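Beta-N-acetylhexosaminidase (Beutenbergia cavernae, PDB 5BU9) probably hydrolyses terminal non-reducing N-acetyl-D-hexosamine residues from N-acetyl-beta-D-hexosaminides, as a member of glycosyl hydrolase family 3. Local coordinates at residues I183-N195 with V203-Q215. Residues are numbered along the deposited sequence; the frame is centred on the assembly and turned at random.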
ATOM      1  N   ILE A 183      -6.879   0.060  -0.753  1.00 34.50           N
ATOM      2  CA  ILE A 183      -7.524   1.274  -0.230  1.00 38.81           C
ATOM      3  C   ILE A 183      -6.635   1.832   0.890  1.00 37.70           C
ATOM      4  O   ILE A 183      -6.034   1.068   1.652  1.00 28.27           O
ATOM      5  CB  ILE A 183      -8.984   0.998   0.221  1.00 33.70           C
ATOM      6  CG1 ILE A 183      -9.049  -0.097   1.270  1.00 39.90           C
ATOM      7  CG2 ILE A 183      -9.835   0.568  -0.971  1.00 31.87           C
ATOM      8  CD1 ILE A 183     -10.413  -0.191   1.884  1.00 32.57           C
ATOM      9  N   LYS A 184      -6.489   3.151   0.954  1.00 37.62           N
ATOM     10  CA  LYS A 184      -5.516   3.766   1.877  1.00 28.55           C
ATOM     11  C   LYS A 184      -6.061   5.123   2.383  1.00 33.29           C
ATOM     12  O   LYS A 184      -6.921   5.704   1.714  1.00 37.17           O
ATOM     13  CB  LYS A 184      -4.180   3.916   1.163  1.00 25.91           C
ATOM     14  CG  LYS A 184      -4.174   4.890  -0.024  1.00 34.26           C
ATOM     15  CD  LYS A 184      -2.822   4.786  -0.716  1.00 27.85           C
ATOM     16  CE  LYS A 184      -2.585   5.920  -1.678  1.00 28.76           C
ATOM     17  NZ  LYS A 184      -1.291   5.769  -2.460  1.00 33.17           N
ATOM     18  N   HIS A 185      -5.641   5.622   3.548  1.00 33.77           N
ATOM     19  CA  HIS A 185      -4.724   4.987   4.495  1.00 32.93           C
ATOM     20  C   HIS A 185      -5.431   4.779   5.829  1.00 39.80           C
ATOM     21  O   HIS A 185      -5.692   5.739   6.545  1.00 34.15           O
ATOM     22  CB  HIS A 185      -3.472   5.865   4.745  1.00 26.33           C
ATOM     23  CG  HIS A 185      -2.887   6.484   3.516  1.00 37.67           C
ATOM     24  ND1 HIS A 185      -3.533   7.465   2.793  1.00 30.41           N
ATOM     25  CD2 HIS A 185      -1.690   6.292   2.904  1.00 31.27           C
ATOM     26  CE1 HIS A 185      -2.767   7.838   1.781  1.00 56.32           C
ATOM     27  NE2 HIS A 185      -1.637   7.148   1.829  1.00 31.25           N
ATOM     28  N   PHE A 186      -5.710   3.533   6.173  1.00 33.57           N
ATOM     29  CA  PHE A 186      -6.526   3.207   7.333  1.00 37.57           C
ATOM     30  C   PHE A 186      -5.797   3.568   8.632  1.00 36.70           C
ATOM     31  O   PHE A 186      -4.612   3.273   8.782  1.00 29.10           O
ATOM     32  CB  PHE A 186      -6.877   1.713   7.302  1.00 28.53           C
ATOM     33  CG  PHE A 186      -7.866   1.316   8.316  1.00 37.63           C
ATOM     34  CD1 PHE A 186      -9.213   1.333   8.016  1.00 34.83           C
ATOM     35  CD2 PHE A 186      -7.464   0.919   9.574  1.00 26.91           C
ATOM     36  CE1 PHE A 186     -10.162   0.957   8.943  1.00 34.12           C
ATOM     37  CE2 PHE A 186      -8.428   0.535  10.537  1.00 35.58           C
ATOM     38  CZ  PHE A 186      -9.767   0.563  10.214  1.00 45.16           C
ATOM     39  N   PRO A 187      -6.499   4.184   9.590  1.00 30.60           N
ATOM     40  CA  PRO A 187      -7.953   4.457   9.637  1.00 30.35           C
ATOM     41  C   PRO A 187      -8.400   5.807   9.063  1.00 37.97           C
ATOM     42  O   PRO A 187      -9.577   6.179   9.209  1.00 35.67           O
ATOM     43  CB  PRO A 187      -8.262   4.403  11.147  1.00 34.38           C
ATOM     44  CG  PRO A 187      -6.977   4.934  11.789  1.00 25.69           C
ATOM     45  CD  PRO A 187      -5.829   4.445  10.882  1.00 24.77           C
ATOM     46  N   GLY A 188      -7.502   6.512   8.392  1.00 35.62           N
ATOM     47  CA  GLY A 188      -7.838   7.778   7.758  1.00 26.96           C
ATOM     48  C   GLY A 188      -6.786   8.854   7.988  1.00 47.61           C
ATOM     49  O   GLY A 188      -6.468   9.205   9.115  1.00 40.05           O
ATOM     50  N   LEU A 189      -6.233   9.385   6.904  1.00 32.30           N
ATOM     51  CA  LEU A 189      -5.148  10.362   6.986  1.00 25.99           C
ATOM     52  C   LEU A 189      -5.629  11.755   6.606  1.00 46.84           C
ATOM     53  O   LEU A 189      -4.830  12.686   6.508  1.00 31.87           O
ATOM     54  CB  LEU A 189      -4.008   9.931   6.066  1.00 30.87           C
ATOM     55  CG  LEU A 189      -2.549  10.189   6.397  1.00 44.69           C
ATOM     56  CD1 LEU A 189      -2.257   9.979   7.874  1.00 25.37           C
ATOM     57  CD2 LEU A 189      -1.694   9.251   5.552  1.00 27.98           C
ATOM     58  N   GLY A 190      -6.934  11.901   6.394  1.00 28.72           N
ATOM     59  CA  GLY A 190      -7.472  13.164   5.942  1.00 28.85           C
ATOM     60  C   GLY A 190      -7.668  14.206   7.018  1.00 29.14           C
ATOM     61  O   GLY A 190      -8.184  15.280   6.734  1.00 43.71           O
ATOM     62  N   ARG A 191      -7.271  13.914   8.256  1.00 28.43           N
ATOM     63  CA  ARG A 191      -7.513  14.868   9.334  1.00 33.73           C
ATOM     64  C   ARG A 191      -6.256  15.221  10.153  1.00 30.08           C
ATOM     65  O   ARG A 191      -6.332  16.037  11.074  1.00 45.07           O
ATOM     66  CB  ARG A 191      -8.621  14.340  10.250  1.00 29.66           C
ATOM     67  CG  ARG A 191      -9.881  13.909   9.456  1.00 34.41           C
ATOM     68  CD  ARG A 191     -11.084  13.732  10.408  1.00 35.22           C
ATOM     69  NE  ARG A 191     -11.456  15.024  10.970  1.00 54.79           N
ATOM     70  CZ  ARG A 191     -12.501  15.247  11.754  1.00 79.77           C
ATOM     71  NH1 ARG A 191     -13.319  14.249  12.109  1.00 53.24           N
ATOM     72  NH2 ARG A 191     -12.720  16.488  12.184  1.00 38.29           N
ATOM     73  N   VAL A 192      -5.096  14.657   9.816  1.00 45.55           N
ATOM     74  CA  VAL A 192      -3.856  15.103  10.470  1.00 33.93           C
ATOM     75  C   VAL A 192      -3.506  16.505   9.976  1.00 28.74           C
ATOM     76  O   VAL A 192      -3.871  16.886   8.866  1.00 35.97           O
ATOM     77  CB  VAL A 192      -2.680  14.152  10.209  1.00 32.58           C
ATOM     78  CG1 VAL A 192      -2.871  12.813  10.947  1.00 29.92           C
ATOM     79  CG2 VAL A 192      -2.499  13.949   8.699  1.00 25.87           C
ATOM     80  N   THR A 193      -2.797  17.265  10.802  1.00 33.50           N
ATOM     81  CA  THR A 193      -2.356  18.598  10.435  1.00 36.96           C
ATOM     82  C   THR A 193      -0.842  18.652  10.136  1.00 29.50           C
ATOM     83  O   THR A 193      -0.300  19.724   9.880  1.00 37.41           O
ATOM     84  CB  THR A 193      -2.673  19.574  11.536  1.00 28.44           C
ATOM     85  OG1 THR A 193      -2.198  19.009  12.772  1.00 28.77           O
ATOM     86  CG2 THR A 193      -4.195  19.826  11.625  1.00 29.62           C
ATOM     87  N   GLU A 194      -0.172  17.500  10.191  1.00 26.80           N
ATOM     88  CA  GLU A 194       1.231  17.386   9.784  1.00 43.74           C
ATOM     89  C   GLU A 194       1.433  16.215   8.870  1.00 33.12           C
ATOM     90  O   GLU A 194       0.563  15.363   8.765  1.00 33.76           O
ATOM     91  CB  GLU A 194       2.152  17.241  10.990  1.00 40.65           C
ATOM     92  CG  GLU A 194       2.378  18.581  11.723  1.00 45.43           C
ATOM     93  CD  GLU A 194       1.442  18.697  12.888  1.00101.84           C
ATOM     94  OE1 GLU A 194       0.984  19.835  13.171  1.00 99.95           O
ATOM     95  OE2 GLU A 194       1.152  17.627  13.495  1.00 76.40           O
ATOM     96  N   ASN A 195       2.585  16.173   8.211  1.00 41.56           N
ATOM     97  CA  ASN A 195       2.883  15.120   7.242  1.00 33.49           C
ATOM     98  C   ASN A 195       3.829  14.044   7.823  1.00 33.97           C
ATOM     99  O   ASN A 195       4.976  14.342   8.173  1.00 33.58           O
ATOM    100  CB  ASN A 195       3.517  15.724   5.976  1.00 29.26           C
ATOM    101  CG  ASN A 195       3.353  14.834   4.764  1.00 48.47           C
ATOM    102  OD1 ASN A 195       3.323  13.603   4.863  1.00 47.18           O
ATOM    103  ND2 ASN A 195       3.235  15.457   3.605  1.00 62.82           N
ATOM    104  N   VAL A 203       0.188  13.212  15.390  1.00 29.28           N
ATOM    105  CA  VAL A 203      -0.937  12.721  16.173  1.00 24.03           C
ATOM    106  C   VAL A 203      -2.208  13.263  15.544  1.00 35.42           C
ATOM    107  O   VAL A 203      -2.328  14.477  15.333  1.00 30.04           O
ATOM    108  CB  VAL A 203      -0.868  13.149  17.660  1.00 25.72           C
ATOM    109  CG1 VAL A 203      -2.222  12.785  18.376  1.00 26.62           C
ATOM    110  CG2 VAL A 203       0.288  12.485  18.343  1.00 25.32           C
ATOM    111  N   ASP A 204      -3.132  12.363  15.223  1.00 35.05           N
ATOM    112  CA  ASP A 204      -4.504  12.716  14.854  1.00 30.98           C
ATOM    113  C   ASP A 204      -5.304  12.692  16.160  1.00 35.62           C
ATOM    114  O   ASP A 204      -5.380  11.652  16.825  1.00 35.25           O
ATOM    115  CB  ASP A 204      -5.059  11.721  13.820  1.00 33.60           C
ATOM    116  CG  ASP A 204      -6.563  11.872  13.569  1.00 42.51           C
ATOM    117  OD1 ASP A 204      -7.342  12.038  14.525  1.00 39.87           O
ATOM    118  OD2 ASP A 204      -6.987  11.779  12.394  1.00 36.82           O
ATOM    119  N   ASP A 205      -5.907  13.825  16.523  1.00 29.34           N
ATOM    120  CA  ASP A 205      -6.666  13.929  17.769  1.00 42.91           C
ATOM    121  C   ASP A 205      -8.197  13.920  17.601  1.00 40.67           C
ATOM    122  O   ASP A 205      -8.897  14.216  18.558  1.00 43.69           O
ATOM    123  CB  ASP A 205      -6.258  15.204  18.540  1.00 34.17           C
ATOM    124  CG  ASP A 205      -6.610  16.495  17.816  1.00 73.76           C
ATOM    125  OD1 ASP A 205      -6.927  16.458  16.604  1.00 57.16           O
ATOM    126  OD2 ASP A 205      -6.557  17.562  18.473  1.00 86.63           O
ATOM    127  N   VAL A 206      -8.711  13.601  16.410  1.00 36.20           N
ATOM    128  CA  VAL A 206     -10.160  13.728  16.147  1.00 34.55           C
ATOM    129  C   VAL A 206     -10.787  12.486  15.528  1.00 44.16           C
ATOM    130  O   VAL A 206     -11.979  12.268  15.697  1.00 56.96           O
ATOM    131  CB  VAL A 206     -10.451  14.931  15.238  1.00 48.24           C
ATOM    132  CG1 VAL A 206     -10.259  16.227  15.999  1.00 42.71           C
ATOM    133  CG2 VAL A 206      -9.536  14.878  14.013  1.00 30.86           C
ATOM    134  N   THR A 207     -10.001  11.688  14.798  1.00 30.36           N
ATOM    135  CA  THR A 207     -10.527  10.493  14.125  1.00 31.60           C
ATOM    136  C   THR A 207     -10.772   9.380  15.136  1.00 39.06           C
ATOM    137  O   THR A 207      -9.809   8.896  15.750  1.00 30.08           O
ATOM    138  CB  THR A 207      -9.546   9.987  13.002  1.00 28.80           C
ATOM    139  OG1 THR A 207      -9.332  11.018  12.022  1.00 39.20           O
ATOM    140  CG2 THR A 207     -10.061   8.713  12.332  1.00 28.98           C
ATOM    141  N   THR A 208     -12.047   8.996  15.306  1.00 43.68           N
ATOM    142  CA  THR A 208     -12.467   7.833  16.115  1.00 35.91           C
ATOM    143  C   THR A 208     -12.778   6.632  15.219  1.00 32.26           C
ATOM    144  O   THR A 208     -12.734   6.748  13.997  1.00 41.60           O
ATOM    145  CB  THR A 208     -13.728   8.113  16.952  1.00 39.17           C
ATOM    146  OG1 THR A 208     -14.869   8.090  16.090  1.00 38.10           O
ATOM    147  CG2 THR A 208     -13.644   9.487  17.642  1.00 33.85           C
ATOM    148  N   ALA A 209     -13.096   5.489  15.829  1.00 40.42           N
ATOM    149  CA  ALA A 209     -13.491   4.282  15.091  1.00 41.63           C
ATOM    150  C   ALA A 209     -14.830   4.486  14.364  1.00 37.18           C
ATOM    151  O   ALA A 209     -15.152   3.755  13.443  1.00 56.98           O
ATOM    152  CB  ALA A 209     -13.572   3.062  16.044  1.00 32.93           C
ATOM    153  N   ASP A 210     -15.598   5.496  14.776  1.00 41.07           N
ATOM    154  CA  ASP A 210     -16.891   5.832  14.146  1.00 46.64           C
ATOM    155  C   ASP A 210     -16.751   6.912  13.069  1.00 36.80           C
ATOM    156  O   ASP A 210     -17.744   7.282  12.427  1.00 45.98           O
ATOM    157  CB  ASP A 210     -17.923   6.325  15.196  1.00 41.68           C
ATOM    158  CG  ASP A 210     -18.188   5.308  16.310  1.00 75.98           C
ATOM    159  OD1 ASP A 210     -18.433   4.115  16.007  1.00 59.71           O
ATOM    160  OD2 ASP A 210     -18.145   5.714  17.498  1.00 71.55           O
ATOM    161  N   ASP A 211     -15.531   7.421  12.877  1.00 45.74           N
ATOM    162  CA  ASP A 211     -15.302   8.482  11.912  1.00 37.14           C
ATOM    163  C   ASP A 211     -15.827   8.073  10.546  1.00 35.73           C
ATOM    164  O   ASP A 211     -15.814   6.903  10.178  1.00 49.37           O
ATOM    165  CB  ASP A 211     -13.803   8.837  11.784  1.00 39.46           C
ATOM    166  CG  ASP A 211     -13.561  10.175  11.033  1.00 66.34           C
ATOM    167  OD1 ASP A 211     -13.532  11.252  11.681  1.00 38.19           O
ATOM    168  OD2 ASP A 211     -13.399  10.165   9.788  1.00 44.25           O
ATOM    169  N   ALA A 212     -16.217   9.078   9.787  1.00 36.54           N
ATOM    170  CA  ALA A 212     -16.601   8.924   8.402  1.00 50.19           C
ATOM    171  C   ALA A 212     -15.536   8.179   7.590  1.00 41.94           C
ATOM    172  O   ALA A 212     -15.870   7.391   6.698  1.00 45.06           O
ATOM    173  CB  ALA A 212     -16.870  10.279   7.806  1.00 38.07           C
ATOM    174  N   SER A 213     -14.263   8.412   7.889  0.79 34.04           N
ATOM    175  CA  SER A 213     -13.206   7.721   7.144  0.79 39.95           C
ATOM    176  C   SER A 213     -13.257   6.217   7.422  0.79 32.53           C
ATOM    177  O   SER A 213     -13.187   5.413   6.499  0.79 45.63           O
ATOM    178  CB  SER A 213     -11.826   8.276   7.480  0.79 41.80           C
ATOM    179  OG  SER A 213     -11.493   8.020   8.828  0.79 32.93           O
ATOM    180  N   VAL A 214     -13.444   5.841   8.679  1.00 36.03           N
ATOM    181  CA  VAL A 214     -13.612   4.428   9.007  1.00 39.16           C
ATOM    182  C   VAL A 214     -14.860   3.855   8.328  1.00 39.59           C
ATOM    183  O   VAL A 214     -14.830   2.741   7.836  1.00 40.24           O
ATOM    184  CB  VAL A 214     -13.668   4.215  10.498  1.00 46.99           C
ATOM    185  CG1 VAL A 214     -13.796   2.727  10.800  1.00 32.84           C
ATOM    186  CG2 VAL A 214     -12.400   4.764  11.113  1.00 31.50           C
ATOM    187  N   GLN A 215     -15.940   4.628   8.265  1.00 40.81           N
ATOM    188  CA  GLN A 215     -17.118   4.202   7.508  1.00 40.05           C
ATOM    189  C   GLN A 215     -16.788   4.054   6.005  1.00 50.69           C
ATOM    190  O   GLN A 215     -17.258   3.151   5.337  1.00 38.29           O
ATOM    191  CB  GLN A 215     -18.256   5.190   7.700  1.00 39.22           C
ATOM    192  CG  GLN A 215     -18.890   5.192   9.087  1.00 48.23           C
ATOM    193  CD  GLN A 215     -19.631   6.502   9.344  1.00 80.73           C
ATOM    194  OE1 GLN A 215     -20.221   7.087   8.426  1.00 75.10           O
ATOM    195  NE2 GLN A 215     -19.576   6.988  10.586  1.00 57.33           N
TER
HETATM  196  O   HOH W   1      -6.168  11.798   9.704  1.00 32.34           O
HETATM  197  O   HOH W   2      -5.572  16.042  14.126  1.00 43.14           O
HETATM  198  O   HOH W   3      -1.681  15.916  13.052  1.00 38.68           O
HETATM  199  O   HOH W   4       0.752  16.107  15.480  1.00 38.69           O
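The guanidinium of R191 carries V206 on one face, with V206 CG2 3.6 Å from R191 NE and set toward the rim. At its edge lies D211. R191 NH1 gives a hydrogen bond to D211 OD1 at 3.0 Å, part of a salt bridge. OD1 lies in the guanidinium plane, but the carboxylate plane is turned 47° from it. The F186 ring has P187 CB over one face; V214 CG1 meets it obliquely. V214 CG2 also touches P187 CB. A bend at chi3 (66°) swings the R191 head toward D211, while its CD passes T207 OG1 at 3.6 Å. The second oxygen, D211 OD2, caps helix 212-222 by accepting from S213 N at 2.7 Å. S213 OG lies 2.7 Å from P187 O. The backbone torsions of G188 would jam any CB against P187 O.

Further along, V192 CG1 packs on D204 CB at 3.8 Å. D204 OD1 takes the backbone N of both V206 and T207, forming an Asx turn with the first. A water joins D204 OD2 to G188 O and R191 N. With an alanine in place of R191, D211 OD1 would probably lose its cationic mate and V206 CG2 the flat face it packs on.

The contact folds the loop after strand 180-186 of the TIM barrel against strand 203-204 and the start of helix 212-222. At the end of strand 180-186, H185 hydrogen-bonds D135 and K184 forms a salt bridge with E81. D211 is shared between a charge and a helix end, both of which would probably stabilise its ionised form.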